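Local coordinates for protein diphosphomevalonate decarboxylase, putative (PDB 2HKE) that probably catalyses the ATP-dependent decarboxylation of (R)-5-diphosphomevalonate to isopentenyl diphosphate, a step of the mevalonate pathway that leads to sterols and other isoprenoids, at residues L139-L142 and A147-S150; Q205-K208 and L212-K215; V302-L307 and R330-K335. The protein carries 1 engineered substitution. All coordinates share one frame; numbering follows the deposited sequence.

Contact 1 (L139-L142 and A147-S150); sequences LARL and ACRS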
ATOM      1  N   LEU A 139     -14.188  -2.352   8.107  1.00 21.45           N
ATOM      2  CA  LEU A 139     -13.563  -2.297   9.439  1.00 21.03           C
ATOM      3  C   LEU A 139     -12.101  -1.869   9.358  1.00 19.65           C
ATOM      4  O   LEU A 139     -11.622  -1.109  10.190  1.00 20.14           O
ATOM      5  CB  LEU A 139     -13.680  -3.664  10.101  1.00 20.91           C
ATOM      6  CG  LEU A 139     -13.286  -3.651  11.550  1.00 22.26           C
ATOM      7  CD1 LEU A 139     -14.198  -2.780  12.364  1.00 24.43           C
ATOM      8  CD2 LEU A 139     -13.222  -5.105  12.087  1.00 22.88           C
ATOM      9  N   ALA A 140     -11.384  -2.376   8.362  1.00 19.07           N
ATOM     10  CA  ALA A 140      -9.984  -2.028   8.136  1.00 18.75           C
ATOM     11  C   ALA A 140      -9.846  -0.509   7.917  1.00 18.11           C
ATOM     12  O   ALA A 140      -8.926   0.087   8.434  1.00 17.31           O
ATOM     13  CB  ALA A 140      -9.450  -2.790   6.937  1.00 17.83           C
ATOM     14  N   ARG A 141     -10.818   0.083   7.210  1.00 17.73           N
ATOM     15  CA  ARG A 141     -10.857   1.525   6.880  1.00 18.05           C
ATOM     16  C   ARG A 141     -10.817   2.377   8.118  1.00 17.63           C
ATOM     17  O   ARG A 141     -10.147   3.417   8.156  1.00 18.93           O
ATOM     18  CB  ARG A 141     -12.149   1.822   6.108  1.00 17.60           C
ATOM     19  CG  ARG A 141     -12.132   3.144   5.403  1.00 18.62           C
ATOM     20  CD  ARG A 141     -13.510   3.613   5.017  1.00 17.30           C
ATOM     21  NE  ARG A 141     -14.267   4.026   6.186  1.00 16.96           N
ATOM     22  CZ  ARG A 141     -15.454   3.583   6.556  1.00 18.81           C
ATOM     23  NH1 ARG A 141     -16.151   2.732   5.807  1.00 20.82           N
ATOM     24  NH2 ARG A 141     -16.026   4.099   7.615  1.00 21.09           N
ATOM     25  N   LEU A 142     -11.506   1.912   9.167  1.00 18.60           N
ATOM     26  CA  LEU A 142     -11.486   2.598  10.468  1.00 18.60           C
ATOM     27  C   LEU A 142     -10.094   2.697  11.107  1.00 19.66           C
ATOM     28  O   LEU A 142      -9.851   3.565  11.940  1.00 22.87           O
ATOM     29  CB  LEU A 142     -12.438   1.906  11.453  1.00 17.71           C
ATOM     30  CG  LEU A 142     -13.911   2.112  11.090  1.00 18.04           C
ATOM     31  CD1 LEU A 142     -14.784   1.259  12.049  1.00 19.71           C
ATOM     32  CD2 LEU A 142     -14.400   3.589  11.087  1.00 19.87           C
ATOM     33  N   ALA A 147      -5.697   0.594   4.411  1.00 18.66           N
ATOM     34  CA  ALA A 147      -5.918  -0.820   4.804  1.00 18.70           C
ATOM     35  C   ALA A 147      -7.135  -1.397   4.128  1.00 19.16           C
ATOM     36  O   ALA A 147      -7.212  -2.602   3.860  1.00 19.86           O
ATOM     37  CB  ALA A 147      -6.032  -0.990   6.351  1.00 18.91           C
ATOM     38  N   CYS A 148      -8.127  -0.566   3.895  1.00 19.04           N
ATOM     39  CA  CYS A 148      -9.330  -1.053   3.295  1.00 19.51           C
ATOM     40  C   CYS A 148      -9.130  -1.657   1.893  1.00 19.12           C
ATOM     41  O   CYS A 148      -9.925  -2.552   1.473  1.00 20.03           O
ATOM     42  CB  CYS A 148     -10.384   0.061   3.346  1.00 19.65           C
ATOM     43  SG  CYS A 148     -10.513   1.106   1.927  1.00 21.00           S
ATOM     44  N   ARG A 149      -8.037  -1.312   1.203  1.00 18.53           N
ATOM     45  CA  ARG A 149      -7.828  -1.844  -0.130  1.00 19.50           C
ATOM     46  C   ARG A 149      -7.055  -3.165  -0.155  1.00 19.52           C
ATOM     47  O   ARG A 149      -6.963  -3.790  -1.198  1.00 18.68           O
ATOM     48  CB  ARG A 149      -7.145  -0.824  -1.027  1.00 20.77           C
ATOM     49  CG  ARG A 149      -7.920   0.528  -1.195  1.00 19.07           C
ATOM     50  CD  ARG A 149      -7.191   1.380  -2.236  1.00 19.44           C
ATOM     51  NE  ARG A 149      -5.762   1.498  -1.874  1.00 18.40           N
ATOM     52  CZ  ARG A 149      -5.177   2.535  -1.304  1.00 20.60           C
ATOM     53  NH1 ARG A 149      -5.848   3.658  -1.072  1.00 21.25           N
ATOM     54  NH2 ARG A 149      -3.906   2.437  -0.945  1.00 19.48           N
ATOM     55  N   SER A 150      -6.489  -3.570   0.989  1.00 19.78           N
ATOM     56  CA  SER A 150      -5.779  -4.830   1.080  1.00 20.99           C
ATOM     57  C   SER A 150      -6.728  -6.050   1.275  1.00 21.44           C
ATOM     58  O   SER A 150      -6.239  -7.211   1.354  1.00 22.69           O
ATOM     59  CB  SER A 150      -4.665  -4.738   2.113  1.00 21.13           C
ATOM     60  OG  SER A 150      -3.523  -4.104   1.563  1.00 21.64           O
TER
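With CG of R141 set opposite the backbone N and beside its own carbonyl carbon (chi1 -164°), the rest of the arginine leads off and its CB is left to touch CB of C148, whose chi1 is 94°. R141 CB lies 3.7 Å from C148 CB, and C148 CB also comes within 3.9 Å of R141 CA, so the cysteine rests against the base of the arginine side chain while the sulfur takes little part. A140 and A147 form the other half of the contact. Their methyl groups meet, A140 CB to A147 CB at 3.9 Å, and each also lies against the other residue's backbone: A147 CB is 3.7 Å from A140 O, and A140 CB is 3.8 Å from A147 O. The nearest backbone pair is R141 CA and C148 CA, 4.7 Å apart; the alanine methyls beside it add little bulk. The long arm of R141 bends at chi3, and its guanidinium group bonds the carbonyl oxygens of C169 and L29. W158 touches both R141 and C148, and helix 114-130 packs on the alanines. After A147 the chain makes a turn, closed by S150 N to A147 O at 3.1 Å and tied to helix 136-143 by a hydrogen bond between C148 O and S137 OG. The arrangement is a helix followed by a turn that folds back on it, ahead of strand 155-159, inside the N-terminal domain of this GHMP-type fold.

Contact 2 (Q205-K208 and L212-K215); sequences QSLK and LMKK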
ATOM      1  N   GLN A 205      -3.494  18.923   6.029  1.00 22.51           N
ATOM      2  CA  GLN A 205      -2.823  20.205   5.808  1.00 22.23           C
ATOM      3  C   GLN A 205      -2.850  20.547   4.325  1.00 21.92           C
ATOM      4  O   GLN A 205      -3.109  21.673   3.932  1.00 20.84           O
ATOM      5  CB  GLN A 205      -1.413  20.152   6.380  1.00 24.23           C
ATOM      6  CG  GLN A 205      -0.785  21.525   6.611  1.00 26.67           C
ATOM      7  CD  GLN A 205      -1.484  22.384   7.678  1.00 33.29           C
ATOM      8  OE1 GLN A 205      -2.309  21.893   8.479  1.00 36.83           O
ATOM      9  NE2 GLN A 205      -1.140  23.693   7.696  1.00 33.82           N
ATOM     10  N   SER A 206      -2.636  19.549   3.463  1.00 21.53           N
ATOM     11  CA  SER A 206      -2.784  19.756   2.004  1.00 21.04           C
ATOM     12  C   SER A 206      -4.181  20.172   1.632  1.00 21.29           C
ATOM     13  O   SER A 206      -4.371  21.040   0.846  1.00 21.12           O
ATOM     14  CB  SER A 206      -2.402  18.486   1.211  1.00 20.94           C
ATOM     15  OG  SER A 206      -1.051  18.143   1.393  1.00 19.99           O
ATOM     16  N   LEU A 207      -5.187  19.539   2.207  1.00 23.28           N
ATOM     17  CA  LEU A 207      -6.532  19.848   1.867  1.00 24.37           C
ATOM     18  C   LEU A 207      -6.845  21.267   2.257  1.00 25.31           C
ATOM     19  O   LEU A 207      -7.557  21.934   1.524  1.00 25.94           O
ATOM     20  CB  LEU A 207      -7.506  18.891   2.552  1.00 24.02           C
ATOM     21  CG  LEU A 207      -8.956  18.911   2.133  1.00 24.61           C
ATOM     22  CD1 LEU A 207      -9.185  18.706   0.620  1.00 22.82           C
ATOM     23  CD2 LEU A 207      -9.637  17.746   2.950  1.00 25.39           C
ATOM     24  N   LYS A 208      -6.304  21.708   3.395  1.00 26.45           N
ATOM     25  CA  LYS A 208      -6.507  23.075   3.894  1.00 27.29           C
ATOM     26  C   LYS A 208      -5.778  24.149   3.065  1.00 27.93           C
ATOM     27  O   LYS A 208      -6.292  25.256   2.919  1.00 28.45           O
ATOM     28  CB  LYS A 208      -6.017  23.159   5.339  1.00 28.33           C
ATOM     29  CG  LYS A 208      -6.402  24.423   6.117  1.00 29.25           C
ATOM     30  CD  LYS A 208      -5.636  24.481   7.418  1.00 31.63           C
ATOM     31  CE  LYS A 208      -6.090  25.650   8.317  1.00 35.80           C
ATOM     32  NZ  LYS A 208      -5.377  25.611   9.649  1.00 40.05           N
ATOM     33  N   LEU A 212      -3.863  23.150  -5.179  1.00 26.19           N
ATOM     34  CA  LEU A 212      -4.106  22.139  -6.220  1.00 25.86           C
ATOM     35  C   LEU A 212      -5.204  21.105  -5.925  1.00 24.22           C
ATOM     36  O   LEU A 212      -5.625  20.347  -6.814  1.00 23.60           O
ATOM     37  CB  LEU A 212      -2.794  21.415  -6.522  1.00 26.77           C
ATOM     38  CG  LEU A 212      -1.641  22.357  -6.882  1.00 28.39           C
ATOM     39  CD1 LEU A 212      -0.399  21.555  -7.086  1.00 29.34           C
ATOM     40  CD2 LEU A 212      -1.999  23.208  -8.091  1.00 30.23           C
ATOM     41  N   MET A 213      -5.670  21.071  -4.687  1.00 23.69           N
ATOM     42  CA  MET A 213      -6.599  20.042  -4.234  1.00 22.75           C
ATOM     43  C   MET A 213      -8.014  20.169  -4.805  1.00 23.01           C
ATOM     44  O   MET A 213      -8.645  19.175  -5.126  1.00 22.79           O
ATOM     45  CB  MET A 213      -6.611  19.984  -2.708  1.00 22.57           C
ATOM     46  CG  MET A 213      -5.312  19.426  -2.160  1.00 22.31           C
ATOM     47  SD  MET A 213      -5.150  17.695  -2.469  1.00 27.10           S
ATOM     48  CE  MET A 213      -6.318  17.109  -1.206  1.00 26.93           C
ATOM     49  N   LYS A 214      -8.525  21.395  -4.967  1.00 22.51           N
ATOM     50  CA  LYS A 214      -9.874  21.556  -5.472  1.00 22.88           C
ATOM     51  C   LYS A 214     -10.146  20.909  -6.822  1.00 21.79           C
ATOM     52  O   LYS A 214     -11.182  20.213  -7.007  1.00 21.99           O
ATOM     53  CB  LYS A 214     -10.207  23.059  -5.558  1.00 23.55           C
ATOM     54  CG  LYS A 214     -11.670  23.382  -5.909  1.00 23.77           C
ATOM     55  CD  LYS A 214     -11.807  24.901  -6.069  1.00 25.07           C
ATOM     56  CE  LYS A 214     -13.161  25.315  -6.547  1.00 28.80           C
ATOM     57  NZ  LYS A 214     -14.167  25.145  -5.445  1.00 31.54           N
ATOM     58  N   LYS A 215      -9.260  21.188  -7.785  1.00 21.71           N
ATOM     59  CA  LYS A 215      -9.377  20.683  -9.135  1.00 22.38           C
ATOM     60  C   LYS A 215      -9.087  19.181  -9.125  1.00 21.41           C
ATOM     61  O   LYS A 215      -9.712  18.435  -9.859  1.00 21.90           O
ATOM     62  CB  LYS A 215      -8.410  21.358 -10.099  1.00 23.13           C
ATOM     63  CG  LYS A 215      -8.612  20.901 -11.525  1.00 23.45           C
ATOM     64  CD  LYS A 215      -7.836  21.773 -12.533  1.00 26.06           C
ATOM     65  CE  LYS A 215      -6.665  21.006 -13.137  1.00 31.42           C
ATOM     66  NZ  LYS A 215      -5.407  21.302 -12.494  1.00 30.47           N
TER
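M213 meets S206 and L207 across a short helix-to-helix connection, and L212 leads the chain into that meeting. L212 itself packs on helix 237-256, touching E253 and I254, while its backbone N is bonded to the hydroxyl of S210. At M213 the side chain turns toward helix 199-209. Its CG, opposite the carbonyl carbon (chi1 -70°), reaches 3.5 Å from S206 O, and two further bends, with chi2 and chi3 both near -70°, fold the methyl end round to L207. There M213 CE lies 3.8 Å from L207 CD1 and 4.1 Å from L207 CA, the two side chains crossing at about a right angle. Thus M213 meets the backbone carbonyl of S206, whose hydroxyl bonds T258 OG1 and W20 NE1. I254 touches both S206 and M213. K214 and K215, which follow in the helix, are exposed and take no part. The chemistry is therefore that of van der Waals contact, made through CG and CE of M213: the bent thioether chain fits against a helix backbone at one point and a leucine methyl at the other.

Contact 3 (V302-L307 and R330-K335); sequences VLKEDL and RELLEK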
ATOM      1  N   VAL A 302       5.956  -2.683 -14.221  1.00 17.45           N
ATOM      2  CA  VAL A 302       6.616  -3.104 -15.443  1.00 17.74           C
ATOM      3  C   VAL A 302       6.000  -4.428 -15.850  1.00 17.94           C
ATOM      4  O   VAL A 302       5.546  -5.173 -14.991  1.00 19.04           O
ATOM      5  CB  VAL A 302       8.146  -3.275 -15.190  1.00 17.56           C
ATOM      6  CG1 VAL A 302       8.423  -4.370 -14.154  1.00 17.59           C
ATOM      7  CG2 VAL A 302       8.912  -3.540 -16.507  1.00 17.47           C
ATOM      8  N   LEU A 303       5.908  -4.706 -17.142  1.00 19.08           N
ATOM      9  CA  LEU A 303       5.479  -6.057 -17.560  1.00 18.94           C
ATOM     10  C   LEU A 303       6.602  -7.047 -17.365  1.00 19.49           C
ATOM     11  O   LEU A 303       7.764  -6.700 -17.515  1.00 20.03           O
ATOM     12  CB  LEU A 303       5.054  -6.046 -19.010  1.00 17.59           C
ATOM     13  CG  LEU A 303       3.827  -5.170 -19.306  1.00 20.12           C
ATOM     14  CD1 LEU A 303       3.331  -5.317 -20.793  1.00 23.64           C
ATOM     15  CD2 LEU A 303       2.660  -5.383 -18.312  1.00 20.30           C
ATOM     16  N   LYS A 304       6.246  -8.305 -17.073  1.00 21.49           N
ATOM     17  CA  LYS A 304       7.232  -9.371 -16.857  1.00 23.22           C
ATOM     18  C   LYS A 304       8.326  -9.464 -17.916  1.00 22.45           C
ATOM     19  O   LYS A 304       9.508  -9.550 -17.593  1.00 22.04           O
ATOM     20  CB  LYS A 304       6.487 -10.701 -16.734  1.00 24.63           C
ATOM     21  CG  LYS A 304       7.284 -11.752 -16.033  1.00 26.67           C
ATOM     22  CD  LYS A 304       6.459 -12.972 -15.600  1.00 28.57           C
ATOM     23  CE  LYS A 304       7.456 -13.893 -14.864  1.00 32.51           C
ATOM     24  NZ  LYS A 304       7.071 -15.363 -14.563  1.00 34.83           N
ATOM     25  N   GLU A 305       7.936  -9.467 -19.183  1.00 22.38           N
ATOM     26  CA  GLU A 305       8.881  -9.493 -20.328  1.00 24.14           C
ATOM     27  C   GLU A 305       9.948  -8.388 -20.267  1.00 22.51           C
ATOM     28  O   GLU A 305      11.103  -8.566 -20.708  1.00 21.52           O
ATOM     29  CB  GLU A 305       8.116  -9.466 -21.662  1.00 25.94           C
ATOM     30  CG  GLU A 305       7.342  -8.194 -21.901  1.00 30.16           C
ATOM     31  CD  GLU A 305       6.197  -8.350 -22.929  1.00 32.18           C
ATOM     32  OE1 GLU A 305       6.492  -8.737 -24.108  1.00 40.55           O
ATOM     33  OE2 GLU A 305       5.009  -8.130 -22.529  1.00 39.41           O
ATOM     34  N   ASP A 306       9.569  -7.238 -19.707  1.00 21.30           N
ATOM     35  CA  ASP A 306      10.425  -6.072 -19.700  1.00 21.16           C
ATOM     36  C   ASP A 306      11.216  -5.954 -18.405  1.00 20.47           C
ATOM     37  O   ASP A 306      12.096  -5.116 -18.306  1.00 20.23           O
ATOM     38  CB  ASP A 306       9.576  -4.817 -19.864  1.00 21.02           C
ATOM     39  CG  ASP A 306       9.045  -4.644 -21.290  1.00 24.39           C
ATOM     40  OD1 ASP A 306       9.723  -5.122 -22.225  1.00 25.73           O
ATOM     41  OD2 ASP A 306       7.961  -4.033 -21.483  1.00 26.43           O
ATOM     42  N   LEU A 307      10.926  -6.784 -17.425  1.00 19.80           N
ATOM     43  CA  LEU A 307      11.442  -6.559 -16.090  1.00 18.74           C
ATOM     44  C   LEU A 307      12.958  -6.785 -16.036  1.00 19.23           C
ATOM     45  O   LEU A 307      13.639  -6.011 -15.389  1.00 19.13           O
ATOM     46  CB  LEU A 307      10.700  -7.399 -15.060  1.00 19.69           C
ATOM     47  CG  LEU A 307      11.094  -7.183 -13.581  1.00 19.84           C
ATOM     48  CD1 LEU A 307       9.884  -7.394 -12.638  1.00 19.01           C
ATOM     49  CD2 LEU A 307      12.322  -7.957 -13.112  1.00 18.37           C
ATOM     50  N   ARG A 330      11.438 -16.427  -8.308  1.00 29.84           N
ATOM     51  CA  ARG A 330      12.830 -16.852  -8.390  1.00 29.65           C
ATOM     52  C   ARG A 330      13.292 -16.952  -9.841  1.00 30.00           C
ATOM     53  O   ARG A 330      14.460 -16.611 -10.123  1.00 30.35           O
ATOM     54  CB  ARG A 330      13.021 -18.197  -7.685  1.00 31.12           C
ATOM     55  N   GLU A 331      12.481 -17.474 -10.697  1.00 30.71           N
ATOM     56  CA  GLU A 331      12.860 -17.641 -12.070  1.00 31.42           C
ATOM     57  C   GLU A 331      13.124 -16.278 -12.718  1.00 31.61           C
ATOM     58  O   GLU A 331      14.007 -16.122 -13.568  1.00 30.07           O
ATOM     59  CB  GLU A 331      11.751 -18.376 -12.815  1.00 33.90           C
ATOM     60  CG  GLU A 331      11.404 -19.740 -12.266  1.00 39.11           C
ATOM     61  CD  GLU A 331      12.605 -20.620 -11.993  1.00 45.91           C
ATOM     62  OE1 GLU A 331      13.373 -20.912 -12.962  1.00 51.98           O
ATOM     63  OE2 GLU A 331      12.779 -21.024 -10.802  1.00 50.16           O
ATOM     64  N   LEU A 332      12.340 -15.283 -12.323  1.00 29.95           N
ATOM     65  CA  LEU A 332      12.484 -13.982 -12.884  1.00 28.68           C
ATOM     66  C   LEU A 332      13.814 -13.367 -12.409  1.00 27.09           C
ATOM     67  O   LEU A 332      14.532 -12.701 -13.150  1.00 26.73           O
ATOM     68  CB  LEU A 332      11.268 -13.154 -12.444  1.00 28.29           C
ATOM     69  CG  LEU A 332      11.062 -11.875 -13.164  1.00 28.20           C
ATOM     70  CD1 LEU A 332      11.100 -12.024 -14.727  1.00 27.27           C
ATOM     71  CD2 LEU A 332       9.727 -11.221 -12.614  1.00 27.91           C
ATOM     72  N   LEU A 333      14.143 -13.590 -11.156  1.00 26.25           N
ATOM     73  CA  LEU A 333      15.421 -13.168 -10.623  1.00 27.20           C
ATOM     74  C   LEU A 333      16.609 -13.786 -11.395  1.00 27.05           C
ATOM     75  O   LEU A 333      17.629 -13.132 -11.698  1.00 25.86           O
ATOM     76  CB  LEU A 333      15.494 -13.516  -9.133  1.00 27.93           C
ATOM     77  CG  LEU A 333      16.854 -13.174  -8.513  1.00 27.75           C
ATOM     78  CD1 LEU A 333      17.188 -11.671  -8.661  1.00 28.97           C
ATOM     79  CD2 LEU A 333      16.882 -13.609  -7.075  1.00 29.15           C
ATOM     80  N   GLU A 334      16.489 -15.063 -11.714  1.00 28.60           N
ATOM     81  CA  GLU A 334      17.542 -15.704 -12.451  1.00 28.39           C
ATOM     82  C   GLU A 334      17.687 -15.075 -13.838  1.00 27.67           C
ATOM     83  O   GLU A 334      18.787 -14.926 -14.337  1.00 26.88           O
ATOM     84  CB  GLU A 334      17.302 -17.192 -12.555  1.00 30.13           C
ATOM     85  CG  GLU A 334      18.562 -17.897 -13.127  1.00 33.42           C
ATOM     86  CD  GLU A 334      19.861 -17.461 -12.409  1.00 39.88           C
ATOM     87  OE1 GLU A 334      19.947 -17.669 -11.169  1.00 41.17           O
ATOM     88  OE2 GLU A 334      20.747 -16.884 -13.087  1.00 41.60           O
ATOM     89  N   LYS A 335      16.573 -14.656 -14.432  1.00 26.39           N
ATOM     90  CA  LYS A 335      16.627 -13.952 -15.708  1.00 26.66           C
ATOM     91  C   LYS A 335      17.325 -12.585 -15.601  1.00 25.55           C
ATOM     92  O   LYS A 335      18.028 -12.195 -16.498  1.00 24.16           O
ATOM     93  CB  LYS A 335      15.245 -13.803 -16.305  1.00 26.14           C
ATOM     94  CG  LYS A 335      14.729 -15.095 -16.890  1.00 28.50           C
ATOM     95  CD  LYS A 335      13.360 -14.900 -17.518  1.00 30.62           C
ATOM     96  CE  LYS A 335      13.223 -15.639 -18.851  1.00 35.63           C
ATOM     97  NZ  LYS A 335      11.750 -15.878 -19.212  1.00 34.96           N
TER
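K304 and L307 lie where strand 298-303 gives way to a helical turn, and L332 approaches them from the first turns of helix 330-338. The topology is that of a beta-alpha-beta crossover in the C-terminal domain: strands 298-303 and 325-327 run in the same direction, two other strands of the five-stranded sheet lie between them, and helix 307-317 makes the connection. Helix 330-338 follows this unit and packs on the junction of its first strand and helix. At that junction residues 304-306 have helical backbone angles, and the turn is drawn together by D306 N to L303 O at 2.9 Å and L307 N to K304 O at 3.1 Å. Across the contact the backbones stay well apart, K304 CA and L332 CA being the nearest pair at 8.0 Å, so side chains alone span the distance. L332 is the wedge. Its CG stands opposite the backbone N (chi1 -167°); CD2 mainly meets L307, lying 3.8 Å from L307 CD1, and CD1 meets K304, lying 4.0 Å from K304 CG. L307 in turn covers the sheet, touching M186, F327 and Q361, and so joins helix 330-338 to the strands. K304 contributes its methylene groups, CG and CE. Extended beyond CG, it crosses the leucine at a slant and delivers NZ to a salt bridge with D329, whose other carboxylate oxygen accepts the backbone N-H of L332. One aspartate thus holds both partners. K335 NZ is 6.6 Å from K304 NZ, and the bond to D329 probably eases the charge of K304. Short of its charged end, the aliphatic stem of the lysine keeps to the methyls: K304 CE sits 4.1 Å from L332 CD1.

How the contacts relate
The three contacts show one kind of chemistry at different depths. Contact 1, in the N-terminal domain, is the most central, about 11 Å from the centre of the chain; it is wholly buried, and its backbones come closest. Contacts 2 and 3 both belong to the C-terminal domain, each about 22 Å out, yet their centres are about 39 Å apart on opposite sides of the chain's centre. They share no helix or strand. Contact 2, with a partly exposed leucine, joins consecutive helices through one methionine, whereas contact 3 brings a later helix back to the end of a strand and has an exposed lysine at its edge. All three are mainly apolar; the polar ends of R141, S206 and K304 bond residues outside the segments.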